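Local coordinates for fusolin (Entomopoxvirinae, PDB 4X27), which enhances viral virulence, crystallizes in vivo into viral spindles, and probably binds chitin and attacks it oxidatively as a copper-dependent lytic polysaccharide monooxygenase, at residues I122-N127 against F233-G238; C139-H144 against C189-L194. All coordinates share one frame; numbering follows the deposited sequence.

Interaction 1: I122-N127 against F233-G238; sequences IPLQDN and FAHRLG
The side-chain amide of Asn127 lies alongside the backbone of Arg236 and grips it twice. OD1 of Asn127 accepts from N of Arg236 at 2.8 Å. This donor lies in the carbonyl plane, on a lone pair of OD1. ND2 of Asn127 donates to O of Arg236, also at 2.8 Å, and this oxygen lies almost in the plane of the amide. CG of Asn127 is anti to its own carbonyl carbon (chi1 -65°), which carries the amide across to the other chain segment. One residue's N and O are thus held by one flat group. The same OD1 sits at the edge of the His235 ring, near its plane. NE2 of that ring is bonded to Gln206, and the ring stacks on Tyr161 of the second subunit.

The ends of two parallel strands, 120-123 and 223-234, meet just before this. N of Ala234 donates to O of Ile122 at 2.9 Å, and N of Leu124 donates to O of Ala234 at 2.8 Å.

Ile122 and Phe233 lie side by side and point the same way from the sheet. CG2 of Ile122 meets CE1 of Phe233 at 3.7 Å. Leu124 crosses Phe233 at about a right angle, and its CG rests 4.1 Å from CB of Phe233. Ile134 and Val132 of strand 131-140 pack against this apolar group. The exposed Arg236 side chain, extended from CG to NE, runs past the loop, with its CD 3.3 Å from O of Gln125.

Past the last strand bonds, the Asn127 amide therefore pairs both polar backbone atoms of Arg236, as a strand partner could.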
loop_
_atom_site.group_PDB
_atom_site.type_symbol
_atom_site.label_atom_id
_atom_site.label_comp_id
_atom_site.label_asym_id
_atom_site.label_seq_id
_atom_site.Cartn_x
_atom_site.Cartn_y
_atom_site.Cartn_z
ATOM N N ILE A 122 9.873 0.927 6.474
ATOM C CA ILE A 122 10.031 1.787 7.657
ATOM C C ILE A 122 8.667 1.899 8.379
ATOM O O ILE A 122 7.730 2.436 7.808
ATOM C CB ILE A 122 10.619 3.171 7.245
ATOM C CG1 ILE A 122 11.983 2.969 6.552
ATOM C CG2 ILE A 122 10.694 4.154 8.466
ATOM C CD1 ILE A 122 12.452 4.045 5.784
ATOM N N PRO A 123 8.515 1.416 9.628
ATOM C CA PRO A 123 7.190 1.495 10.277
ATOM C C PRO A 123 6.851 2.899 10.766
ATOM O O PRO A 123 7.740 3.709 11.013
ATOM C CB PRO A 123 7.304 0.505 11.446
ATOM C CG PRO A 123 8.588 -0.272 11.195
ATOM C CD PRO A 123 9.476 0.702 10.487
ATOM N N LEU A 124 5.554 3.196 10.849
ATOM C CA LEU A 124 5.074 4.485 11.343
ATOM C C LEU A 124 4.577 4.297 12.762
ATOM O O LEU A 124 3.838 3.338 13.039
ATOM C CB LEU A 124 3.957 5.098 10.456
ATOM C CG LEU A 124 4.332 5.642 9.079
ATOM C CD1 LEU A 124 3.107 6.077 8.336
ATOM C CD2 LEU A 124 5.279 6.814 9.181
ATOM N N GLN A 125 4.987 5.199 13.664
ATOM C CA GLN A 125 4.559 5.133 15.064
ATOM C C GLN A 125 3.303 5.965 15.266
ATOM O O GLN A 125 2.535 5.739 16.203
ATOM C CB GLN A 125 5.694 5.596 15.993
ATOM C CG GLN A 125 6.268 4.468 16.864
ATOM C CD GLN A 125 6.799 3.284 16.076
ATOM O OE1 GLN A 125 7.878 3.342 15.474
ATOM N NE2 GLN A 125 6.049 2.183 16.070
ATOM N N ASP A 126 3.094 6.912 14.345
ATOM C CA ASP A 126 1.989 7.860 14.282
ATOM C C ASP A 126 1.695 8.066 12.791
ATOM O O ASP A 126 2.567 8.536 12.072
ATOM C CB ASP A 126 2.425 9.160 15.000
ATOM C CG ASP A 126 1.400 10.278 15.126
ATOM O OD1 ASP A 126 0.200 10.015 14.903
ATOM O OD2 ASP A 126 1.802 11.416 15.494
ATOM N N ASN A 127 0.508 7.658 12.312
ATOM C CA ASN A 127 0.156 7.781 10.902
ATOM C C ASN A 127 -0.123 9.239 10.477
ATOM O O ASN A 127 -0.324 9.488 9.289
ATOM C CB ASN A 127 -1.040 6.863 10.535
ATOM C CG ASN A 127 -0.769 5.374 10.661
ATOM O OD1 ASN A 127 0.348 4.909 10.447
ATOM N ND2 ASN A 127 -1.803 4.569 10.956
ATOM N N PHE A 233 6.572 3.139 3.693
ATOM C CA PHE A 233 6.204 3.363 5.092
ATOM C C PHE A 233 5.078 2.393 5.477
ATOM O O PHE A 233 4.101 2.270 4.736
ATOM C CB PHE A 233 5.806 4.829 5.356
ATOM C CG PHE A 233 6.963 5.795 5.293
ATOM C CD1 PHE A 233 7.991 5.737 6.226
ATOM C CD2 PHE A 233 7.018 6.776 4.309
ATOM C CE1 PHE A 233 9.074 6.622 6.154
ATOM C CE2 PHE A 233 8.101 7.665 4.246
ATOM C CZ PHE A 233 9.123 7.570 5.162
ATOM N N ALA A 234 5.253 1.657 6.578
ATOM C CA ALA A 234 4.219 0.738 7.043
ATOM C C ALA A 234 3.332 1.481 8.026
ATOM O O ALA A 234 3.832 2.103 8.957
ATOM C CB ALA A 234 4.818 -0.503 7.680
ATOM N N HIS A 235 2.028 1.453 7.801
ATOM C CA HIS A 235 1.096 2.148 8.674
ATOM C C HIS A 235 0.883 1.406 9.969
ATOM O O HIS A 235 0.881 0.178 10.000
ATOM C CB HIS A 235 -0.264 2.349 7.977
ATOM C CG HIS A 235 -0.206 3.267 6.808
ATOM N ND1 HIS A 235 -0.072 2.783 5.510
ATOM C CD2 HIS A 235 -0.250 4.618 6.773
ATOM C CE1 HIS A 235 -0.037 3.850 4.733
ATOM N NE2 HIS A 235 -0.140 4.979 5.453
ATOM N N ARG A 236 0.688 2.162 11.034
ATOM C CA ARG A 236 0.305 1.662 12.351
ATOM C C ARG A 236 -1.165 1.207 12.244
ATOM O O ARG A 236 -1.949 1.809 11.492
ATOM C CB ARG A 236 0.481 2.772 13.410
ATOM C CG ARG A 236 0.360 2.295 14.852
ATOM C CD ARG A 236 0.155 3.473 15.789
ATOM N NE ARG A 236 -0.018 3.061 17.183
ATOM C CZ ARG A 236 -1.195 2.855 17.772
ATOM N NH1 ARG A 236 -2.327 3.001 17.087
ATOM N NH2 ARG A 236 -1.249 2.492 19.051
ATOM N N LEU A 237 -1.520 0.142 12.969
ATOM C CA LEU A 237 -2.862 -0.417 12.957
ATOM C C LEU A 237 -3.663 0.086 14.125
ATOM O O LEU A 237 -3.098 0.539 15.123
ATOM C CB LEU A 237 -2.798 -1.949 12.977
ATOM C CG LEU A 237 -2.020 -2.647 11.835
ATOM C CD1 LEU A 237 -2.053 -4.150 12.014
ATOM C CD2 LEU A 237 -2.562 -2.272 10.458
ATOM N N GLY A 238 -4.979 0.026 13.989
ATOM C CA GLY A 238 -5.889 0.473 15.030
ATOM C C GLY A 238 -6.427 1.855 14.770
ATOM O O GLY A 238 -6.172 2.447 13.714
HETATM O O HOH W 1 3.949 0.497 12.023
#

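Interaction 2: C139-H144 against C189-L194; sequences CPTAIH and CNANNL. With CU (copper (II) ion), chain B.
Cys139 and Cys189 form a disulfide that ties the end of strand 131-140 to the loop before strand 194-203, in the fibronectin type III-like beta-sandwich of this member of the lytic polysaccharide monooxygenase family. The two SG atoms are 2.0 Å apart, and the C-S-S-C torsion is 59°. With each SG anti to its own backbone N (chi1 -177° in Cys139), both sulfurs point into the gap between the segments. The bridge is buried, and Thr5 of strand 2-6 packs against both cysteines.

Apolar contacts continue from the bridge. CB of Ala191 lies 4.1 Å from SG of Cys139 and also meets CA of Thr141. Further on, CD1 of Ile143 touches CD1 of Leu194 at 3.9 Å. Leu180 touches both of these side chains and Pro140.

Polar contacts centre on Asn192. Its ND2 makes a weak, strongly bent hydrogen bond to O of Pro140. Its OD1 accepts from N of Leu194 at 2.9 Å, forming an Asx turn. This internal bond fixes the amide while its other end reaches across. CD1 of Ile143 comes against the same amide, 3.5 Å from OD1 of Asn192.

The metal lies at the far end of 139-144. His1 completes the protein's share of the copper site, and its backbone bonds to Thr141 and Ala142. NE2 of His144 binds the copper ion at 2.1 Å.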
loop_
_atom_site.group_PDB
_atom_site.type_symbol
_atom_site.label_atom_id
_atom_site.label_comp_id
_atom_site.label_asym_id
_atom_site.label_seq_id
_atom_site.Cartn_x
_atom_site.Cartn_y
_atom_site.Cartn_z
ATOM N N CYS A 139 27.979 4.123 1.727
ATOM C CA CYS A 139 29.166 3.295 1.870
ATOM C C CYS A 139 30.237 3.645 0.825
ATOM O O CYS A 139 30.119 3.199 -0.313
ATOM C CB CYS A 139 28.762 1.827 1.762
ATOM S SG CYS A 139 30.113 0.641 2.005
ATOM N N PRO A 140 31.326 4.365 1.174
ATOM C CA PRO A 140 32.369 4.611 0.167
ATOM C C PRO A 140 33.370 3.459 0.150
ATOM O O PRO A 140 34.090 3.248 1.134
ATOM C CB PRO A 140 33.005 5.926 0.631
ATOM C CG PRO A 140 32.724 6.005 2.137
ATOM C CD PRO A 140 31.688 4.956 2.481
ATOM N N THR A 141 33.418 2.703 -0.956
ATOM C CA THR A 141 34.367 1.598 -1.060
ATOM C C THR A 141 35.764 2.158 -1.407
ATOM O O THR A 141 36.754 1.515 -1.108
ATOM C CB THR A 141 33.867 0.512 -2.045
ATOM O OG1 THR A 141 34.051 0.938 -3.388
ATOM C CG2 THR A 141 32.410 0.130 -1.806
ATOM N N ALA A 142 35.814 3.367 -2.019
ATOM C CA ALA A 142 36.966 4.176 -2.404
ATOM C C ALA A 142 36.711 5.606 -1.920
ATOM O O ALA A 142 35.665 6.165 -2.226
ATOM C CB ALA A 142 37.164 4.139 -3.932
ATOM N N ILE A 143 37.640 6.176 -1.134
ATOM C CA ILE A 143 37.526 7.519 -0.559
ATOM C C ILE A 143 37.861 8.599 -1.600
ATOM O O ILE A 143 38.951 8.591 -2.179
ATOM C CB ILE A 143 38.417 7.675 0.732
ATOM C CG1 ILE A 143 38.092 6.592 1.816
ATOM C CG2 ILE A 143 38.337 9.104 1.314
ATOM C CD1 ILE A 143 36.552 6.598 2.376
ATOM N N HIS A 144 36.926 9.542 -1.800
ATOM C CA HIS A 144 37.102 10.672 -2.711
ATOM C C HIS A 144 36.610 11.957 -2.098
ATOM O O HIS A 144 35.466 12.027 -1.645
ATOM C CB HIS A 144 36.379 10.473 -4.053
ATOM C CG HIS A 144 36.711 9.216 -4.777
ATOM N ND1 HIS A 144 38.019 8.868 -5.063
ATOM C CD2 HIS A 144 35.879 8.298 -5.318
ATOM C CE1 HIS A 144 37.944 7.730 -5.731
ATOM N NE2 HIS A 144 36.673 7.342 -5.897
ATOM N N CYS A 189 27.751 -0.875 6.184
ATOM C CA CYS A 189 28.878 -0.748 5.259
ATOM C C CYS A 189 30.122 -1.477 5.804
ATOM O O CYS A 189 30.541 -1.247 6.944
ATOM C CB CYS A 189 29.165 0.720 4.959
ATOM S SG CYS A 189 30.638 1.008 3.934
ATOM N N ASN A 190 30.695 -2.372 4.982
ATOM C CA ASN A 190 31.894 -3.125 5.347
ATOM C C ASN A 190 32.917 -3.004 4.223
ATOM O O ASN A 190 33.044 -3.904 3.396
ATOM C CB ASN A 190 31.555 -4.582 5.672
ATOM C CG ASN A 190 31.008 -4.779 7.068
ATOM O OD1 ASN A 190 29.792 -4.860 7.280
ATOM N ND2 ASN A 190 31.900 -4.878 8.052
ATOM N N ALA A 191 33.601 -1.860 4.155
ATOM C CA ALA A 191 34.592 -1.581 3.118
ATOM C C ALA A 191 35.834 -0.991 3.754
ATOM O O ALA A 191 36.940 -1.527 3.597
ATOM C CB ALA A 191 34.008 -0.636 2.073
ATOM N N ASN A 192 35.648 0.108 4.500
ATOM C CA ASN A 192 36.715 0.758 5.250
ATOM C C ASN A 192 36.098 1.334 6.541
ATOM O O ASN A 192 34.932 1.057 6.845
ATOM C CB ASN A 192 37.480 1.795 4.396
ATOM C CG ASN A 192 36.672 2.916 3.797
ATOM O OD1 ASN A 192 36.295 3.871 4.481
ATOM N ND2 ASN A 192 36.519 2.889 2.480
ATOM N N ASN A 193 36.886 2.069 7.323
ATOM C CA ASN A 193 36.431 2.621 8.588
ATOM C C ASN A 193 35.391 3.744 8.412
ATOM O O ASN A 193 34.664 4.037 9.365
ATOM C CB ASN A 193 37.654 3.156 9.392
ATOM C CG ASN A 193 38.324 4.360 8.764
ATOM O OD1 ASN A 193 38.663 4.376 7.577
ATOM N ND2 ASN A 193 38.554 5.389 9.553
ATOM N N LEU A 194 35.336 4.371 7.210
ATOM C CA LEU A 194 34.518 5.553 6.926
ATOM C C LEU A 194 33.217 5.328 6.145
ATOM O O LEU A 194 33.135 4.468 5.277
ATOM C CB LEU A 194 35.344 6.597 6.153
ATOM C CG LEU A 194 36.630 7.126 6.782
ATOM C CD1 LEU A 194 37.322 8.107 5.835
ATOM C CD2 LEU A 194 36.365 7.758 8.129
HETATM CU CU CU B . 35.596 5.729 -6.835
#

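In the fold
The chain starts at His1, a copper ligand, and strand 2-6 pairs with strand 131-140. It later reaches strand 120-123, where the first half of interaction 1 lies. The first half of interaction 2 follows at the end of strand 131-140. Interaction 2 closes first, at 189-194, before strand 194-203. Interaction 1 closes at 233-238, at the end of strand 223-234. The smaller loop therefore lies wholly within the larger one. The contacts do not touch, and their centres are about 33 Å apart. Interaction 1 joins two strands of the mixed sheet near the second subunit. Interaction 2 ties strand 131-140 to the loop leading into strand 194-203, its neighbour in the four-stranded sheet, near copper ligand His144.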